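Local coordinates for maltose-binding protein MalE1 (Thermotoga maritima, PDB 6DTU) that binds maltotetraose and probably serves as the sugar receptor of a carbohydrate transport system, at residues L17-E22 / M292-L297; L69-L74 / F95-K100; F266-K271 / E280-F285; N349-V352 / T357-E360. All coordinates share one frame; numbering follows the deposited sequence.

Contact 1. Residues L17-E22 / M292-L297; sequences LQKLGE and MYRIYL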
loop_
_atom_site.group_PDB
_atom_site.type_symbol
_atom_site.label_atom_id
_atom_site.label_comp_id
_atom_site.label_asym_id
_atom_site.label_seq_id
_atom_site.Cartn_x
_atom_site.Cartn_y
_atom_site.Cartn_z
ATOM N N LEU A 17 0.493 -10.520 15.374
ATOM C CA LEU A 17 -0.579 -11.506 15.213
ATOM C C LEU A 17 -0.237 -12.847 15.852
ATOM O O LEU A 17 -1.136 -13.548 16.341
ATOM C CB LEU A 17 -0.925 -11.681 13.736
ATOM C CG LEU A 17 -1.597 -10.484 13.049
ATOM C CD1 LEU A 17 -1.840 -10.764 11.567
ATOM C CD2 LEU A 17 -2.888 -10.145 13.721
ATOM N N GLN A 18 1.040 -13.223 15.862
ATOM C CA GLN A 18 1.452 -14.434 16.564
ATOM C C GLN A 18 1.133 -14.319 18.042
ATOM O O GLN A 18 0.602 -15.250 18.649
ATOM C CB GLN A 18 2.963 -14.637 16.400
ATOM C CG GLN A 18 3.424 -15.410 15.159
ATOM C CD GLN A 18 4.962 -15.533 15.055
ATOM O OE1 GLN A 18 5.707 -14.709 15.603
ATOM N NE2 GLN A 18 5.434 -16.571 14.354
ATOM N N LYS A 19 1.454 -13.174 18.630
ATOM C CA LYS A 19 1.230 -12.984 20.052
ATOM C C LYS A 19 -0.259 -12.981 20.373
ATOM O O LYS A 19 -0.696 -13.633 21.332
ATOM C CB LYS A 19 1.897 -11.680 20.479
ATOM C CG LYS A 19 1.776 -11.383 21.953
ATOM C CD LYS A 19 2.588 -12.353 22.790
ATOM C CE LYS A 19 2.503 -12.029 24.292
ATOM N NZ LYS A 19 1.179 -12.371 24.919
ATOM N N LEU A 20 -1.057 -12.261 19.573
ATOM C CA LEU A 20 -2.504 -12.267 19.782
ATOM C C LEU A 20 -3.075 -13.665 19.602
ATOM O O LEU A 20 -3.973 -14.083 20.344
ATOM C CB LEU A 20 -3.186 -11.313 18.800
ATOM C CG LEU A 20 -2.765 -9.860 18.969
ATOM C CD1 LEU A 20 -3.301 -8.953 17.857
ATOM C CD2 LEU A 20 -3.221 -9.384 20.341
ATOM N N GLY A 21 -2.554 -14.416 18.640
ATOM C CA GLY A 21 -3.049 -15.769 18.432
ATOM C C GLY A 21 -2.769 -16.681 19.605
ATOM O O GLY A 21 -3.609 -17.509 19.967
ATOM N N GLU A 22 -1.588 -16.531 20.220
ATOM C CA GLU A 22 -1.273 -17.272 21.429
ATOM C C GLU A 22 -2.239 -16.912 22.549
ATOM O O GLU A 22 -2.661 -17.780 23.322
ATOM C CB GLU A 22 0.156 -16.954 21.868
ATOM C CG GLU A 22 1.230 -17.641 21.059
ATOM C CD GLU A 22 2.634 -17.120 21.346
ATOM O OE1 GLU A 22 3.562 -17.549 20.626
ATOM O OE2 GLU A 22 2.828 -16.323 22.293
ATOM N N MET A 292 -6.488 -3.279 18.528
ATOM C CA MET A 292 -6.161 -2.447 17.375
ATOM C C MET A 292 -4.988 -1.528 17.681
ATOM O O MET A 292 -4.154 -1.261 16.803
ATOM C CB MET A 292 -7.410 -1.674 16.945
ATOM C CG MET A 292 -8.373 -2.523 16.152
ATOM S SD MET A 292 -7.732 -2.724 14.486
ATOM C CE MET A 292 -8.890 -3.899 13.749
ATOM N N TYR A 293 -4.882 -1.069 18.926
ATOM C CA TYR A 293 -3.750 -0.236 19.301
ATOM C C TYR A 293 -2.467 -1.057 19.366
ATOM O O TYR A 293 -1.415 -0.599 18.903
ATOM C CB TYR A 293 -4.081 0.494 20.604
ATOM C CG TYR A 293 -3.049 1.468 21.109
ATOM C CD1 TYR A 293 -2.484 2.393 20.258
ATOM C CD2 TYR A 293 -2.742 1.542 22.464
ATOM C CE1 TYR A 293 -1.547 3.328 20.725
ATOM C CE2 TYR A 293 -1.825 2.466 22.939
ATOM C CZ TYR A 293 -1.238 3.352 22.073
ATOM O OH TYR A 293 -0.340 4.269 22.550
ATOM N N ARG A 294 -2.550 -2.289 19.887
ATOM C CA ARG A 294 -1.402 -3.185 19.885
ATOM C C ARG A 294 -0.945 -3.501 18.467
ATOM O O ARG A 294 0.257 -3.598 18.218
ATOM C CB ARG A 294 -1.706 -4.457 20.666
ATOM C CG ARG A 294 -1.830 -4.178 22.128
ATOM C CD ARG A 294 -2.298 -5.403 22.871
ATOM N NE ARG A 294 -1.330 -6.466 22.738
ATOM C CZ ARG A 294 -1.557 -7.733 23.055
ATOM N NH1 ARG A 294 -2.731 -8.105 23.533
ATOM N NH2 ARG A 294 -0.597 -8.630 22.873
ATOM N N ILE A 295 -1.889 -3.668 17.532
ATOM C CA ILE A 295 -1.531 -3.847 16.126
ATOM C C ILE A 295 -0.797 -2.623 15.595
ATOM O O ILE A 295 0.237 -2.749 14.925
ATOM C CB ILE A 295 -2.762 -4.226 15.271
ATOM C CG1 ILE A 295 -3.216 -5.656 15.599
ATOM C CG2 ILE A 295 -2.441 -4.119 13.768
ATOM C CD1 ILE A 295 -4.552 -5.999 15.009
ATOM N N TYR A 296 -1.312 -1.418 15.888
ATOM C CA TYR A 296 -0.585 -0.202 15.523
ATOM C C TYR A 296 0.823 -0.206 16.097
ATOM O O TYR A 296 1.789 0.124 15.407
ATOM C CB TYR A 296 -1.326 1.066 15.988
ATOM C CG TYR A 296 -0.409 2.279 15.960
ATOM C CD1 TYR A 296 -0.230 3.016 14.796
ATOM C CD2 TYR A 296 0.308 2.659 17.092
ATOM C CE1 TYR A 296 0.630 4.113 14.767
ATOM C CE2 TYR A 296 1.123 3.740 17.083
ATOM C CZ TYR A 296 1.313 4.460 15.920
ATOM O OH TYR A 296 2.188 5.531 15.926
ATOM N N LEU A 297 0.956 -0.521 17.383
ATOM C CA LEU A 297 2.287 -0.493 17.992
ATOM C C LEU A 297 3.227 -1.478 17.320
ATOM O O LEU A 297 4.430 -1.210 17.211
ATOM C CB LEU A 297 2.183 -0.761 19.494
ATOM C CG LEU A 297 1.499 0.375 20.249
ATOM C CD1 LEU A 297 1.319 -0.033 21.695
ATOM C CD2 LEU A 297 2.320 1.659 20.137
#

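Contact 2. Residues L69-L74 / F95-K100; sequences LAVNGL and FSYGGK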
loop_
_atom_site.group_PDB
_atom_site.type_symbol
_atom_site.label_atom_id
_atom_site.label_comp_id
_atom_site.label_asym_id
_atom_site.label_seq_id
_atom_site.Cartn_x
_atom_site.Cartn_y
_atom_site.Cartn_z
ATOM N N LEU A 69 -12.049 -10.473 -5.165
ATOM C CA LEU A 69 -12.290 -11.630 -4.316
ATOM C C LEU A 69 -13.775 -11.825 -4.010
ATOM O O LEU A 69 -14.235 -12.967 -3.901
ATOM C CB LEU A 69 -11.446 -11.543 -3.051
ATOM C CG LEU A 69 -9.943 -11.576 -3.304
ATOM C CD1 LEU A 69 -9.191 -11.431 -1.990
ATOM C CD2 LEU A 69 -9.473 -12.828 -4.048
ATOM N N ALA A 70 -14.542 -10.738 -3.896
ATOM C CA ALA A 70 -15.962 -10.862 -3.573
ATOM C C ALA A 70 -16.753 -11.413 -4.749
ATOM O O ALA A 70 -17.612 -12.286 -4.573
ATOM C CB ALA A 70 -16.517 -9.510 -3.127
ATOM N N VAL A 71 -16.496 -10.904 -5.959
ATOM C CA VAL A 71 -17.264 -11.360 -7.116
ATOM C C VAL A 71 -16.910 -12.795 -7.476
ATOM O O VAL A 71 -17.730 -13.509 -8.067
ATOM C CB VAL A 71 -17.102 -10.427 -8.330
ATOM C CG1 VAL A 71 -17.466 -9.006 -7.962
ATOM C CG2 VAL A 71 -15.715 -10.523 -8.896
ATOM N N ASN A 72 -15.693 -13.235 -7.156
ATOM C CA ASN A 72 -15.300 -14.626 -7.351
ATOM C C ASN A 72 -15.808 -15.529 -6.232
ATOM O O ASN A 72 -15.548 -16.738 -6.269
ATOM C CB ASN A 72 -13.771 -14.764 -7.425
ATOM C CG ASN A 72 -13.144 -14.022 -8.609
ATOM O OD1 ASN A 72 -13.819 -13.630 -9.558
ATOM N ND2 ASN A 72 -11.826 -13.832 -8.541
ATOM N N GLY A 73 -16.496 -14.971 -5.240
ATOM C CA GLY A 73 -17.040 -15.758 -4.150
ATOM C C GLY A 73 -16.007 -16.320 -3.190
ATOM O O GLY A 73 -16.269 -17.337 -2.536
ATOM N N LEU A 74 -14.855 -15.663 -3.048
ATOM C CA LEU A 74 -13.769 -16.224 -2.257
ATOM C C LEU A 74 -13.615 -15.631 -0.860
ATOM O O LEU A 74 -12.967 -16.260 -0.028
ATOM C CB LEU A 74 -12.434 -16.080 -2.987
ATOM C CG LEU A 74 -12.302 -16.866 -4.287
ATOM C CD1 LEU A 74 -10.914 -16.661 -4.812
ATOM C CD2 LEU A 74 -12.555 -18.346 -4.038
ATOM N N PHE A 95 -13.506 -1.527 2.337
ATOM C CA PHE A 95 -13.608 -2.979 2.402
ATOM C C PHE A 95 -15.006 -3.492 2.100
ATOM O O PHE A 95 -15.311 -4.657 2.389
ATOM C CB PHE A 95 -13.106 -3.480 3.751
ATOM C CG PHE A 95 -11.642 -3.739 3.734
ATOM C CD1 PHE A 95 -11.166 -4.951 3.269
ATOM C CD2 PHE A 95 -10.744 -2.774 4.164
ATOM C CE1 PHE A 95 -9.815 -5.205 3.216
ATOM C CE2 PHE A 95 -9.361 -3.004 4.107
ATOM C CZ PHE A 95 -8.899 -4.236 3.629
ATOM N N SER A 96 -15.838 -2.660 1.495
ATOM C CA SER A 96 -17.197 -3.022 1.139
ATOM C C SER A 96 -17.373 -3.089 -0.371
ATOM O O SER A 96 -16.720 -2.355 -1.116
ATOM C CB SER A 96 -18.161 -2.009 1.738
ATOM O OG SER A 96 -18.097 -2.079 3.164
ATOM N N TYR A 97 -18.248 -3.991 -0.816
ATOM C CA TYR A 97 -18.505 -4.136 -2.246
ATOM C C TYR A 97 -19.890 -4.744 -2.434
ATOM O O TYR A 97 -20.266 -5.670 -1.711
ATOM C CB TYR A 97 -17.443 -5.029 -2.907
ATOM C CG TYR A 97 -17.604 -5.143 -4.410
ATOM C CD1 TYR A 97 -17.031 -4.206 -5.265
ATOM C CD2 TYR A 97 -18.369 -6.162 -4.974
ATOM C CE1 TYR A 97 -17.187 -4.300 -6.637
ATOM C CE2 TYR A 97 -18.535 -6.253 -6.330
ATOM C CZ TYR A 97 -17.948 -5.335 -7.158
ATOM O OH TYR A 97 -18.136 -5.451 -8.512
ATOM N N GLY A 98 -20.647 -4.201 -3.396
ATOM C CA GLY A 98 -21.987 -4.700 -3.682
ATOM C C GLY A 98 -22.925 -4.694 -2.494
ATOM O O GLY A 98 -23.790 -5.573 -2.378
ATOM N N GLY A 99 -22.771 -3.724 -1.595
ATOM C CA GLY A 99 -23.633 -3.575 -0.441
ATOM C C GLY A 99 -23.229 -4.328 0.808
ATOM O O GLY A 99 -23.913 -4.205 1.831
ATOM N N LYS A 100 -22.154 -5.105 0.775
ATOM C CA LYS A 100 -21.762 -5.913 1.920
ATOM C C LYS A 100 -20.340 -5.583 2.346
ATOM O O LYS A 100 -19.510 -5.186 1.533
ATOM C CB LYS A 100 -21.835 -7.400 1.588
ATOM C CG LYS A 100 -23.239 -7.874 1.176
ATOM C CD LYS A 100 -23.247 -9.351 0.836
ATOM C CE LYS A 100 -24.614 -9.793 0.361
ATOM N NZ LYS A 100 -24.724 -11.275 0.274
#

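Contact 3. Residues F266-K271 / E280-F285; sequences FMVNAK and EFLTSF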
loop_
_atom_site.group_PDB
_atom_site.type_symbol
_atom_site.label_atom_id
_atom_site.label_comp_id
_atom_site.label_asym_id
_atom_site.label_seq_id
_atom_site.Cartn_x
_atom_site.Cartn_y
_atom_site.Cartn_z
ATOM N N PHE A 266 -8.467 -7.297 7.491
ATOM C CA PHE A 266 -8.572 -8.737 7.657
ATOM C C PHE A 266 -9.784 -9.231 6.878
ATOM O O PHE A 266 -10.904 -8.753 7.098
ATOM C CB PHE A 266 -8.769 -9.068 9.140
ATOM C CG PHE A 266 -7.614 -8.664 10.035
ATOM C CD1 PHE A 266 -6.653 -9.608 10.408
ATOM C CD2 PHE A 266 -7.488 -7.360 10.518
ATOM C CE1 PHE A 266 -5.561 -9.256 11.243
ATOM C CE2 PHE A 266 -6.392 -6.998 11.346
ATOM C CZ PHE A 266 -5.435 -7.951 11.705
ATOM N N MET A 267 -9.569 -10.218 6.010
ATOM C CA MET A 267 -10.623 -10.806 5.193
ATOM C C MET A 267 -10.740 -12.288 5.514
ATOM O O MET A 267 -9.750 -12.927 5.848
ATOM C CB MET A 267 -10.313 -10.630 3.729
ATOM C CG MET A 267 -10.438 -9.187 3.309
ATOM S SD MET A 267 -9.493 -8.789 1.839
ATOM C CE MET A 267 -7.832 -8.596 2.499
ATOM N N VAL A 268 -11.953 -12.836 5.408
ATOM C CA VAL A 268 -12.253 -14.217 5.783
ATOM C C VAL A 268 -12.480 -15.044 4.520
ATOM O O VAL A 268 -13.185 -14.612 3.604
ATOM C CB VAL A 268 -13.472 -14.291 6.722
ATOM C CG1 VAL A 268 -13.849 -15.757 7.002
ATOM C CG2 VAL A 268 -13.174 -13.558 8.017
ATOM N N ASN A 269 -11.873 -16.231 4.476
ATOM C CA ASN A 269 -12.015 -17.145 3.344
ATOM C C ASN A 269 -13.426 -17.731 3.333
ATOM O O ASN A 269 -13.795 -18.487 4.239
ATOM C CB ASN A 269 -11.004 -18.265 3.544
ATOM C CG ASN A 269 -10.974 -19.287 2.410
ATOM O OD1 ASN A 269 -11.771 -19.262 1.477
ATOM N ND2 ASN A 269 -10.027 -20.204 2.503
ATOM N N ALA A 270 -14.199 -17.430 2.276
ATOM C CA ALA A 270 -15.559 -17.949 2.171
ATOM C C ALA A 270 -15.597 -19.455 1.956
ATOM O O ALA A 270 -16.659 -20.070 2.152
ATOM C CB ALA A 270 -16.329 -17.249 1.051
ATOM N N LYS A 271 -14.480 -20.059 1.568
ATOM C CA LYS A 271 -14.446 -21.497 1.373
ATOM C C LYS A 271 -14.004 -22.232 2.624
ATOM O O LYS A 271 -14.002 -23.461 2.629
ATOM C CB LYS A 271 -13.545 -21.878 0.199
ATOM C CG LYS A 271 -13.841 -21.120 -1.108
ATOM C CD LYS A 271 -15.277 -21.272 -1.555
ATOM C CE LYS A 271 -15.510 -20.538 -2.870
ATOM N NZ LYS A 271 -16.959 -20.538 -3.235
ATOM N N GLU A 280 -15.669 -14.595 14.263
ATOM C CA GLU A 280 -15.713 -14.348 15.704
ATOM C C GLU A 280 -14.382 -13.822 16.223
ATOM O O GLU A 280 -14.337 -12.897 17.039
ATOM C CB GLU A 280 -16.090 -15.628 16.454
ATOM C CG GLU A 280 -16.027 -15.504 18.003
ATOM C CD GLU A 280 -17.176 -14.691 18.616
ATOM O OE1 GLU A 280 -18.149 -14.345 17.901
ATOM O OE2 GLU A 280 -17.108 -14.398 19.834
ATOM N N PHE A 281 -13.292 -14.453 15.815
ATOM C CA PHE A 281 -11.956 -13.982 16.161
ATOM C C PHE A 281 -11.743 -12.524 15.743
ATOM O O PHE A 281 -11.214 -11.714 16.516
ATOM C CB PHE A 281 -10.970 -14.929 15.497
ATOM C CG PHE A 281 -9.555 -14.531 15.611
ATOM C CD1 PHE A 281 -8.845 -14.776 16.756
ATOM C CD2 PHE A 281 -8.915 -13.943 14.549
ATOM C CE1 PHE A 281 -7.509 -14.436 16.839
ATOM C CE2 PHE A 281 -7.593 -13.578 14.631
ATOM C CZ PHE A 281 -6.890 -13.826 15.764
ATOM N N LEU A 282 -12.186 -12.165 14.539
ATOM C CA LEU A 282 -11.969 -10.803 14.061
ATOM C C LEU A 282 -12.832 -9.803 14.815
ATOM O O LEU A 282 -12.343 -8.742 15.215
ATOM C CB LEU A 282 -12.246 -10.713 12.562
ATOM C CG LEU A 282 -11.254 -11.515 11.712
ATOM C CD1 LEU A 282 -11.648 -11.289 10.261
ATOM C CD2 LEU A 282 -9.818 -11.091 11.952
ATOM N N THR A 283 -14.123 -10.104 14.993
ATOM C CA THR A 283 -15.030 -9.104 15.570
ATOM C C THR A 283 -14.920 -9.007 17.087
ATOM O O THR A 283 -15.090 -7.920 17.651
ATOM C CB THR A 283 -16.485 -9.384 15.174
ATOM O OG1 THR A 283 -16.882 -10.656 15.714
ATOM C CG2 THR A 283 -16.637 -9.353 13.648
ATOM N N SER A 284 -14.708 -10.127 17.770
ATOM C CA SER A 284 -14.764 -10.125 19.227
ATOM C C SER A 284 -13.421 -9.831 19.874
ATOM O O SER A 284 -13.379 -9.559 21.082
ATOM C CB SER A 284 -15.242 -11.489 19.737
ATOM O OG SER A 284 -14.177 -12.442 19.675
ATOM N N PHE A 285 -12.333 -9.913 19.110
ATOM C CA PHE A 285 -10.982 -9.826 19.657
ATOM C C PHE A 285 -10.144 -8.844 18.850
ATOM O O PHE A 285 -9.692 -7.832 19.388
ATOM C CB PHE A 285 -10.328 -11.222 19.678
ATOM C CG PHE A 285 -8.892 -11.247 20.174
ATOM C CD1 PHE A 285 -8.508 -10.536 21.311
ATOM C CD2 PHE A 285 -7.944 -12.051 19.550
ATOM C CE1 PHE A 285 -7.202 -10.570 21.775
ATOM C CE2 PHE A 285 -6.629 -12.101 20.027
ATOM C CZ PHE A 285 -6.269 -11.375 21.153
#

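Contact 4. Residues N349-V352 / T357-E360; sequences NLVV and TVEE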
loop_
_atom_site.group_PDB
_atom_site.type_symbol
_atom_site.label_atom_id
_atom_site.label_comp_id
_atom_site.label_asym_id
_atom_site.label_seq_id
_atom_site.Cartn_x
_atom_site.Cartn_y
_atom_site.Cartn_z
ATOM N N ASN A 349 8.646 -0.355 -16.646
ATOM C CA ASN A 349 9.907 -1.055 -16.887
ATOM C C ASN A 349 10.511 -0.649 -18.224
ATOM O O ASN A 349 11.725 -0.420 -18.323
ATOM C CB ASN A 349 9.705 -2.569 -16.826
ATOM C CG ASN A 349 10.970 -3.339 -17.181
ATOM O OD1 ASN A 349 11.306 -3.480 -18.358
ATOM N ND2 ASN A 349 11.642 -3.868 -16.184
ATOM N N LEU A 350 9.681 -0.567 -19.267
ATOM C CA LEU A 350 10.178 -0.139 -20.571
ATOM C C LEU A 350 10.722 1.275 -20.523
ATOM O O LEU A 350 11.771 1.563 -21.108
ATOM C CB LEU A 350 9.054 -0.211 -21.595
ATOM C CG LEU A 350 8.511 -1.606 -21.884
ATOM C CD1 LEU A 350 7.373 -1.513 -22.881
ATOM C CD2 LEU A 350 9.658 -2.447 -22.429
ATOM N N VAL A 351 10.034 2.172 -19.817
ATOM C CA VAL A 351 10.457 3.567 -19.775
ATOM C C VAL A 351 11.795 3.705 -19.059
ATOM O O VAL A 351 12.723 4.350 -19.560
ATOM C CB VAL A 351 9.372 4.442 -19.125
ATOM C CG1 VAL A 351 9.917 5.846 -18.888
ATOM C CG2 VAL A 351 8.119 4.499 -20.002
ATOM N N VAL A 352 11.912 3.126 -17.860
ATOM C CA VAL A 352 13.147 3.327 -17.112
ATOM C C VAL A 352 14.330 2.635 -17.754
ATOM O O VAL A 352 15.480 2.983 -17.460
ATOM C CB VAL A 352 13.053 2.990 -15.609
ATOM C CG1 VAL A 352 12.016 3.849 -14.922
ATOM C CG2 VAL A 352 12.771 1.519 -15.421
ATOM N N THR A 357 9.280 5.197 -25.797
ATOM C CA THR A 357 8.909 6.516 -25.325
ATOM C C THR A 357 7.819 6.384 -24.273
ATOM O O THR A 357 7.171 5.341 -24.131
ATOM C CB THR A 357 8.385 7.385 -26.468
ATOM O OG1 THR A 357 7.097 6.900 -26.893
ATOM C CG2 THR A 357 9.358 7.379 -27.639
ATOM N N VAL A 358 7.640 7.454 -23.501
ATOM C CA VAL A 358 6.598 7.437 -22.477
ATOM C C VAL A 358 5.230 7.266 -23.118
ATOM O O VAL A 358 4.399 6.480 -22.649
ATOM C CB VAL A 358 6.670 8.704 -21.604
ATOM C CG1 VAL A 358 5.431 8.819 -20.709
ATOM C CG2 VAL A 358 7.930 8.688 -20.765
ATOM N N GLU A 359 4.988 7.979 -24.219
ATOM C CA GLU A 359 3.669 7.979 -24.837
ATOM C C GLU A 359 3.334 6.609 -25.406
ATOM O O GLU A 359 2.196 6.142 -25.287
ATOM C CB GLU A 359 3.638 9.025 -25.952
ATOM C CG GLU A 359 3.777 10.460 -25.461
ATOM C CD GLU A 359 5.190 11.044 -25.582
ATOM O OE1 GLU A 359 6.207 10.306 -25.499
ATOM O OE2 GLU A 359 5.265 12.279 -25.739
ATOM N N GLU A 360 4.313 5.960 -26.039
ATOM C CA GLU A 360 4.097 4.622 -26.573
ATOM C C GLU A 360 3.894 3.615 -25.456
ATOM O O GLU A 360 3.035 2.733 -25.557
ATOM C CB GLU A 360 5.289 4.206 -27.423
ATOM C CG GLU A 360 5.076 2.907 -28.197
ATOM C CD GLU A 360 4.090 3.037 -29.362
ATOM O OE1 GLU A 360 3.581 4.154 -29.631
ATOM O OE2 GLU A 360 3.826 2.004 -30.019
#

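Contact 1. Residues L17-E22 / M292-L297
L20 and R294 meet where two helices of the periplasmic binding protein fold, 14-28 and 289-298, run side by side in roughly antiparallel sense. Their short segments are inclined at 148° and come no closer than 11.0 Å axis to axis, so the gap is bridged by side chains alone. The CD2 methyl of L20 lies over one face of the R294 guanidinium, displaced toward its rim, and stands 3.5 Å from R294 NH1. K19 approaches the same group differently: its CG lies at the guanidinium edge, in plane, 3.7 Å from R294 NH2. The other L20 methyl, CD1, turns to I295 and packs on its CG1 at 4.0 Å, the two side chains crossing nearly at a right angle. On the buried side, L20 and I295 both rest on I286 of helix 275-286. What fixes the polar ends is E23, one turn beyond K19, whose OE2 receives salt bridges from both K19 NZ and R294 NH2. A bend at chi3 (62°) in an otherwise extended arginine chain brings one face of the guanidinium under L20 CD2 as the two side chains run past each other in opposite directions. With an alanine in place of R294, E23 would probably keep K19 but lose its second cationic partner, and L20 CD2 would lose the flat group that it covers. K19 NZ and R294 NH2, drawn together on the E23 carboxylate, are 4.6 Å apart.

Contact 2. Residues L69-L74 / F95-K100
The ring of Y97 reaches V71 and A70, linking a tight beta hairpin to the last turn of helix 66-71. Y97 starts a type I' turn that leads through G98 and G99 into K100 and so connects strands 96-97 and 100-109. With CG anti to the backbone N (chi1 -176°), the tyrosine stretches out from the strand toward the helix. V71 crosses it obliquely and touches with one branch: CG1, set anti to the carbonyl carbon by chi1 of -55°, comes to 3.4 Å from Y97 CE2. The same methyl is 3.7 Å from Y97 OH, so it lies along the outer part of the ring. A70 meets the ring nearer its root, its CB 4.2 Å from Y97 CD2. P335 touches both V71 and Y97, adding a third apolar partner at this surface patch.

Both backbones turn on glycine. G73 takes positive phi in the Schellman motif that ends the helix, where L74 N bonds to L69 O. In the hairpin, the backbone angles of G99 would jam a CB against the preceding carbonyl. The turn is closed by Y97 N donating to K100 O at 2.9 Å, with K100 N returning a bond to Y97 O.

Contact 3. Residues F266-K271 / E280-F285
L282 spreads its two methyls over F266 and V268, alternate residues on one side of strand 260-268. A helix laid on a face of the sheet through alternate strand residues is the alpha/beta layering of the periplasmic binding protein fold. All of the packing across this contact is apolar. CD2 of L282 touches F266 at its root, 3.6 Å from CB, and also lies 3.8 Å from CG, so it meets the phenylalanine where the ring begins. CD1 goes to the other partner and stands 3.5 Å from V268 CG2, the two side chains sliding past each other in opposite directions. L282 has CG anti to its carbonyl carbon (chi1 -66°), which carries the fork of the chain down between the two strand residues. An alanine in place of L282 would probably open a gap between helix and strand where its two methyls now fill the space beside F266 CB and V268 CG2, leaving those residues only their other contacts to the helix.

The hydrogen bonds lie within each segment. N269 OD1 accepts from K271 N at 2.8 Å, forming an Asx turn. On the helix, S284 OG donates to E280 O at 2.7 Å while S284 N reaches the same oxygen from the opposite face of its carbonyl plane. S284 itself lies within a wider pi-type turn at 282-285, and the bond from F285 N to F281 O is weak.

Helix 275-286 thus lies against the sheet, with L282 also touching I58 of the adjoining strand 58-62. F281 meets F24 of helix 14-28 edge-to-face, which places the two helices side by side on that face of the sheet.

Contact 4. Residues N349-V352 / T357-E360
V351 overlaps V358 with its side chain, methyl against methyl, near the ends of two helices that follow one another in the chain. CG1 of V351 lies 3.9 Å from CG2 of V358, and the two branched side chains cross obliquely. The other V351 methyl, CG2, sits against the start of the next helix, 4.1 Å from V358 CA. Torsions divide the work: in V351 it is the methyl anti to the backbone N (chi1 171°) that meets the V358 side chain, whereas V358 answers with the one anti to its carbonyl carbon. No hydrogen bond joins the segments, and both valines are buried, so the contact is a small apolar one.

The residue before V358 secures the helix start. T357 occupies the N-cap position, and its OG1 accepts from E360 N at 3.1 Å with a nearly straight N-H to oxygen angle of 162°. This bond satisfies one of the amides that the first turn would otherwise leave without an acceptor. T357 directs its CB away from the other helix, so capping and valine packing use different sides of the junction.

Helix 187-201 lies behind both segments: V193 touches V358, while L196 and V200 touch V352. Its lysines K197 and K194 add only weak polar links, to V351 O and to E359 OE1.

Taken together, the pair is a helix-loop-helix connection between helices 341-352 and 358-374, in which four residues reverse into a threonine N-cap and a valine from each helix packs across the turn.

Overall arrangement
From the N terminus, contact 1 opens on helix 14-28 and closes only at helix 289-298, a long loop that encloses contacts 2 and 3. These two are in series within it: contact 2 joins the end of helix 66-71 to a hairpin, and contact 3 lays helix 275-286 on strand 260-268. None of the loops cross. Contact 3 touches both neighbours: F266 packs on L17 and I295 of contact 1, and A270 N probably bonds to L74 O of contact 2. Contacts 2 and 3 both reach the same mixed sheet, and contact 1 packs against it through helix 289-298. Contact 4 closes a short loop later, between helices 341-352 and 358-374, its nearest atoms about 25 Å or more from those of the other contacts.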